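Local coordinates for glycine betaine/carnitine/choline ABC transporter (Staphylococcus aureus subsp. aureus Mu50, PDB 3O66), which probably binds glycine betaine or a related quaternary ammonium compound such as carnitine or choline and delivers it to an ABC-type importer, at residues A[90-93]-A[94-98]; A[157-160]-A[161-164]. All coordinates share one frame; numbering follows the deposited sequence.

Contact 1. Residues A[90-93]-A[94-98]; sequences AMIA and TQQGF
Thr94 OG1 donates to Ala90 O, four residues back in the same helix, at 2.7 Å. Thr94 N bonds to that same Ala90 O at 3.0 Å. The two donors come from opposite faces of the carbonyl plane, each tilted 29° out of it, so one main-chain oxygen is gripped by two bonds without the donors competing for a single place. The hydroxyl gets there because OG1 lies beside its own backbone N, opposite the carbonyl carbon (chi1 -52°), which turns it back along the axis toward the preceding turn. On another side of the helix Gln95 lays its amide across Met91, a selenomethionine: Gln95 NE2 is 3.7 Å from Met91 CG and 3.8 Å from Met91 SE. The bend at chi2 (56°) turns Met91 SE toward the Gln95 chain, which it crosses at a slant, 4.0 Å from Gln95 CG.

The backbone ladder is regular alpha-helix: Gln95 N to Met91 O (2.9 Å), Gln96 N to Ile92 O and Gly97 N to Ala93 O repeat the i to i+4 step. The segment is part of helix 87-102, in a chain of the periplasmic-binding-protein clan, and it lies against the sheet with strands 104-106 and 222-227, where Met91 touches Phe106 and Ser223.

At the exposed surface Ile92 and Gln96 run side by side in the same direction, with Ile92 CG2 3.6 Å from Gln96 CD. Farther out, Gln95 NE2 hydrogen-bonds to Asp108 OD1, which ties down the amide end that rests on Met91. Thr94 also packs on Phe106, and both Met91 and Thr94 touch Asn71 of helix 71-76. The Phe98 ring meets those of Phe106 and Phe102 edge-to-face.

Contact 2. Residues A[157-160]-A[161-164]; sequences DGYE and GFKK
Lys163 lays its aliphatic chain over one face of the Tyr159 ring, one helical turn away. Its CD stands 3.8 Å from the ring centroid and 27° off the normal, the geometry of a CH-pi contact displaced toward the rim, and CE continues across to 3.5 Å from Tyr159 CE2. With Tyr159 CG anti to the backbone N, the ring extends outward from the helix and leans toward the next turn, where the Lys163 chain meets it. The lysine bends at chi3 (-78°), which carries NZ past the ring to Glu160.

There the ammonium group forms a salt bridge and hydrogen bond with Glu160 OE2 at 3.0 Å, approaching from above the carboxylate plane, 35° out of it. Glu160 and Lys163 lie side by side and point the same way, the acid folded back at chi2. Phe162 meets Tyr159 at an oblique inclination, its CD2 4.0 Å from Tyr159 CE1.

Gly158 is the N-cap of this helix, and its O accepts from Phe162 N (3.0 Å). A water takes hydrogen bonds from both Gly158 N and Gly161 N, bridging these amides at the helix start.

Tyr159 OH hydrogen-bonds to Phe170 N, and both Tyr159 and Lys163 touch Asp169, which links helix 159-166 to the loop leading into strand 172-176. On the inner side, Phe162 meets Phe118 of strand 116-120 and Tyr166 farther along its own helix, and touches Trp151 and Phe216, both in loops, joining the short helix to the sheet that contains strands 144-148 and 116-120.

How the contacts relate
Contact 1 and contact 2 do not touch: their centres lie 27 Å apart and their nearest atoms about 15 Å. Each belongs to a helix beside a different five-stranded mixed sheet, contact 1 by the sheet with strands 104-106 and 222-227, contact 2 by the one with strands 116-120 and 144-148. These sheets correspond to the two lobes expected of a periplasmic-binding-protein fold, whose ligand is usually held in the cleft between them. The centres lie about 17 and 22 Å from the centre of the chain. Since each packs a helix onto its own sheet, both contacts are best read as structural parts of their lobes.

Contact 1. Residues A[90-93]-A[94-98]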
ATOM      1  N   ALA A  90       9.032   2.446  13.104  1.00 27.62           N
ATOM      2  CA  ALA A  90       8.553   1.232  12.443  1.00 27.31           C
ATOM      3  C   ALA A  90       9.380   0.945  11.199  1.00 26.73           C
ATOM      4  O   ALA A  90       9.696  -0.218  10.917  1.00 27.20           O
ATOM      5  CB  ALA A  90       7.047   1.347  12.056  1.00 26.44           C
HETATM    6  N   MSE A  91       9.704   1.985  10.435  1.00 26.50           N
HETATM    7  CA  MSE A  91      10.460   1.780   9.188  1.00 25.99           C
HETATM    8  C   MSE A  91      11.904   1.373   9.495  1.00 26.77           C
HETATM    9  O   MSE A  91      12.454   0.475   8.859  1.00 27.00           O
HETATM   10  CB  MSE A  91      10.420   3.005   8.261  1.00 24.54           C
HETATM   11  CG  MSE A  91      11.161   2.768   6.916  1.00 23.38           C
HETATM   12 SE   MSE A  91      10.482   1.199   5.931  0.75 22.66          SE
HETATM   13  CE  MSE A  91       9.278   2.189   4.792  1.00 20.84           C
ATOM     14  N   ILE A  92      12.515   2.042  10.464  1.00 27.94           N
ATOM     15  CA  ILE A  92      13.863   1.681  10.897  1.00 29.01           C
ATOM     16  C   ILE A  92      13.931   0.208  11.358  1.00 28.60           C
ATOM     17  O   ILE A  92      14.854  -0.536  10.977  1.00 28.89           O
ATOM     18  CB  ILE A  92      14.382   2.639  12.006  1.00 30.19           C
ATOM     19  CG1 ILE A  92      14.684   4.021  11.403  1.00 31.26           C
ATOM     20  CG2 ILE A  92      15.647   2.054  12.697  1.00 32.22           C
ATOM     21  CD1 ILE A  92      14.815   5.159  12.439  1.00 33.03           C
ATOM     22  N   ALA A  93      12.980  -0.205  12.194  1.00 27.95           N
ATOM     23  CA  ALA A  93      12.924  -1.602  12.662  1.00 27.19           C
ATOM     24  C   ALA A  93      12.760  -2.566  11.483  1.00 26.05           C
ATOM     25  O   ALA A  93      13.364  -3.620  11.465  1.00 26.35           O
ATOM     26  CB  ALA A  93      11.782  -1.803  13.659  1.00 26.85           C
ATOM     27  N   THR A  94      11.931  -2.208  10.507  1.00 24.90           N
ATOM     28  CA  THR A  94      11.751  -3.048   9.320  1.00 24.34           C
ATOM     29  C   THR A  94      13.035  -3.170   8.477  1.00 24.38           C
ATOM     30  O   THR A  94      13.408  -4.261   8.023  1.00 24.77           O
ATOM     31  CB  THR A  94      10.555  -2.547   8.460  1.00 22.91           C
ATOM     32  OG1 THR A  94       9.412  -2.421   9.306  1.00 23.52           O
ATOM     33  CG2 THR A  94      10.221  -3.554   7.352  1.00 23.36           C
ATOM     34  N   GLN A  95      13.702  -2.055   8.245  1.00 24.77           N
ATOM     35  CA  GLN A  95      14.897  -2.071   7.401  1.00 24.83           C
ATOM     36  C   GLN A  95      16.059  -2.830   8.063  1.00 25.24           C
ATOM     37  O   GLN A  95      16.756  -3.596   7.398  1.00 25.19           O
ATOM     38  CB  GLN A  95      15.296  -0.634   7.028  1.00 25.45           C
ATOM     39  CG  GLN A  95      14.285  -0.000   6.096  1.00 25.50           C
ATOM     40  CD  GLN A  95      14.491   1.477   5.853  1.00 27.49           C
ATOM     41  OE1 GLN A  95      15.043   2.195   6.697  1.00 27.52           O
ATOM     42  NE2 GLN A  95      14.020   1.951   4.692  1.00 27.17           N
ATOM     43  N   GLN A  96      16.212  -2.639   9.372  1.00 25.80           N
ATOM     44  CA  GLN A  96      17.278  -3.287  10.159  1.00 27.26           C
ATOM     45  C   GLN A  96      17.025  -4.810  10.153  1.00 26.48           C
ATOM     46  O   GLN A  96      17.920  -5.596   9.880  1.00 25.78           O
ATOM     47  CB  GLN A  96      17.293  -2.736  11.602  1.00 29.16           C
ATOM     48  CG  GLN A  96      17.897  -1.325  11.750  1.00 33.76           C
ATOM     49  CD  GLN A  96      17.839  -0.770  13.195  1.00 42.70           C
ATOM     50  OE1 GLN A  96      17.028  -1.220  14.030  1.00 46.42           O
ATOM     51  NE2 GLN A  96      18.692   0.227  13.487  1.00 45.35           N
ATOM     52  N   GLY A  97      15.773  -5.196  10.388  1.00 25.65           N
ATOM     53  CA  GLY A  97      15.362  -6.594  10.387  1.00 25.45           C
ATOM     54  C   GLY A  97      15.586  -7.306   9.059  1.00 24.96           C
ATOM     55  O   GLY A  97      16.122  -8.416   9.038  1.00 25.81           O
ATOM     56  N   PHE A  98      15.186  -6.686   7.946  1.00 23.81           N
ATOM     57  CA  PHE A  98      15.414  -7.306   6.622  1.00 23.51           C
ATOM     58  C   PHE A  98      16.896  -7.499   6.307  1.00 23.91           C
ATOM     59  O   PHE A  98      17.297  -8.508   5.745  1.00 22.78           O
ATOM     60  CB  PHE A  98      14.697  -6.534   5.517  1.00 22.02           C
ATOM     61  CG  PHE A  98      13.283  -7.029   5.285  1.00 23.11           C
ATOM     62  CD1 PHE A  98      12.328  -6.925   6.286  1.00 25.42           C
ATOM     63  CD2 PHE A  98      12.931  -7.605   4.079  1.00 25.82           C
ATOM     64  CE1 PHE A  98      11.028  -7.400   6.105  1.00 26.07           C
ATOM     65  CE2 PHE A  98      11.647  -8.065   3.860  1.00 26.03           C
ATOM     66  CZ  PHE A  98      10.683  -7.979   4.892  1.00 28.59           C
TER

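Contact 2. Residues A[157-160]-A[161-164]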
ATOM      1  N   ASP A 157      -7.340  -5.701  17.825  1.00 62.12           N
ATOM      2  CA  ASP A 157      -7.130  -4.553  16.934  1.00 58.79           C
ATOM      3  C   ASP A 157      -8.260  -4.369  15.906  1.00 55.23           C
ATOM      4  O   ASP A 157      -8.060  -3.790  14.824  1.00 54.19           O
ATOM      5  CB  ASP A 157      -5.725  -4.572  16.294  1.00 59.35           C
ATOM      6  CG  ASP A 157      -5.439  -5.850  15.505  1.00 61.46           C
ATOM      7  OD1 ASP A 157      -6.030  -6.030  14.417  1.00 61.98           O
ATOM      8  OD2 ASP A 157      -4.595  -6.657  15.964  1.00 65.04           O
ATOM      9  N   GLY A 158      -9.446  -4.864  16.267  1.00 53.44           N
ATOM     10  CA  GLY A 158     -10.657  -4.693  15.469  1.00 49.05           C
ATOM     11  C   GLY A 158     -11.558  -3.617  16.061  1.00 46.74           C
ATOM     12  O   GLY A 158     -11.083  -2.703  16.746  1.00 45.90           O
ATOM     13  N   TYR A 159     -12.860  -3.734  15.807  1.00 44.62           N
ATOM     14  CA  TYR A 159     -13.829  -2.713  16.215  1.00 42.96           C
ATOM     15  C   TYR A 159     -13.879  -2.455  17.734  1.00 43.92           C
ATOM     16  O   TYR A 159     -13.969  -1.296  18.154  1.00 42.66           O
ATOM     17  CB  TYR A 159     -15.225  -3.034  15.655  1.00 42.77           C
ATOM     18  CG  TYR A 159     -16.262  -1.947  15.890  1.00 42.21           C
ATOM     19  CD1 TYR A 159     -15.986  -0.614  15.561  1.00 41.27           C
ATOM     20  CD2 TYR A 159     -17.521  -2.248  16.420  1.00 42.98           C
ATOM     21  CE1 TYR A 159     -16.925   0.396  15.778  1.00 40.92           C
ATOM     22  CE2 TYR A 159     -18.480  -1.237  16.624  1.00 43.69           C
ATOM     23  CZ  TYR A 159     -18.155   0.086  16.304  1.00 41.93           C
ATOM     24  OH  TYR A 159     -19.059   1.107  16.491  1.00 43.22           O
ATOM     25  N   GLU A 160     -13.808  -3.514  18.553  1.00 44.80           N
ATOM     26  CA  GLU A 160     -13.847  -3.332  20.012  1.00 46.39           C
ATOM     27  C   GLU A 160     -12.686  -2.477  20.488  1.00 45.62           C
ATOM     28  O   GLU A 160     -12.883  -1.553  21.266  1.00 45.87           O
ATOM     29  CB  GLU A 160     -13.903  -4.664  20.793  1.00 48.75           C
ATOM     30  CG  GLU A 160     -15.202  -5.453  20.593  1.00 51.27           C
ATOM     31  CD  GLU A 160     -16.474  -4.669  20.969  1.00 53.67           C
ATOM     32  OE1 GLU A 160     -16.515  -4.045  22.056  1.00 55.58           O
ATOM     33  OE2 GLU A 160     -17.439  -4.683  20.170  1.00 53.80           O
ATOM     34  N   GLY A 161     -11.489  -2.776  19.986  1.00 44.78           N
ATOM     35  CA  GLY A 161     -10.292  -2.019  20.322  1.00 44.52           C
ATOM     36  C   GLY A 161     -10.352  -0.586  19.825  1.00 42.64           C
ATOM     37  O   GLY A 161      -9.877   0.318  20.500  1.00 43.04           O
ATOM     38  N   PHE A 162     -10.943  -0.380  18.646  1.00 40.70           N
ATOM     39  CA  PHE A 162     -11.091   0.957  18.080  1.00 39.19           C
ATOM     40  C   PHE A 162     -12.002   1.824  18.944  1.00 40.14           C
ATOM     41  O   PHE A 162     -11.703   2.997  19.169  1.00 40.42           O
ATOM     42  CB  PHE A 162     -11.627   0.903  16.637  1.00 37.01           C
ATOM     43  CG  PHE A 162     -12.217   2.211  16.164  1.00 35.31           C
ATOM     44  CD1 PHE A 162     -11.428   3.158  15.513  1.00 33.96           C
ATOM     45  CD2 PHE A 162     -13.563   2.509  16.397  1.00 35.29           C
ATOM     46  CE1 PHE A 162     -11.976   4.380  15.105  1.00 32.44           C
ATOM     47  CE2 PHE A 162     -14.125   3.727  15.984  1.00 33.58           C
ATOM     48  CZ  PHE A 162     -13.329   4.660  15.344  1.00 32.19           C
ATOM     49  N   LYS A 163     -13.114   1.244  19.403  1.00 40.96           N
ATOM     50  CA  LYS A 163     -14.079   1.947  20.267  1.00 42.25           C
ATOM     51  C   LYS A 163     -13.434   2.366  21.588  1.00 43.90           C
ATOM     52  O   LYS A 163     -13.678   3.468  22.080  1.00 44.49           O
ATOM     53  CB  LYS A 163     -15.318   1.079  20.552  1.00 43.24           C
ATOM     54  CG  LYS A 163     -16.242   0.881  19.353  1.00 42.57           C
ATOM     55  CD  LYS A 163     -17.525   0.173  19.748  1.00 45.26           C
ATOM     56  CE  LYS A 163     -17.339  -1.321  19.921  1.00 46.75           C
ATOM     57  NZ  LYS A 163     -18.626  -1.942  20.323  1.00 48.65           N
ATOM     58  N   LYS A 164     -12.623   1.479  22.154  1.00 45.02           N
ATOM     59  CA  LYS A 164     -11.896   1.763  23.389  1.00 47.43           C
ATOM     60  C   LYS A 164     -10.878   2.904  23.180  1.00 46.18           C
ATOM     61  O   LYS A 164     -10.884   3.890  23.922  1.00 47.15           O
ATOM     62  CB  LYS A 164     -11.220   0.480  23.906  1.00 49.33           C
ATOM     63  CG  LYS A 164     -10.595   0.592  25.301  1.00 53.92           C
ATOM     64  CD  LYS A 164     -10.367  -0.782  25.969  1.00 57.88           C
ATOM     65  CE  LYS A 164      -9.250  -1.592  25.303  1.00 58.26           C
ATOM     66  NZ  LYS A 164      -8.614  -2.565  26.268  1.00 60.36           N
TER
HETATM   67  O   HOH W   1     -10.842  -5.409  18.710  1.00 62.20           O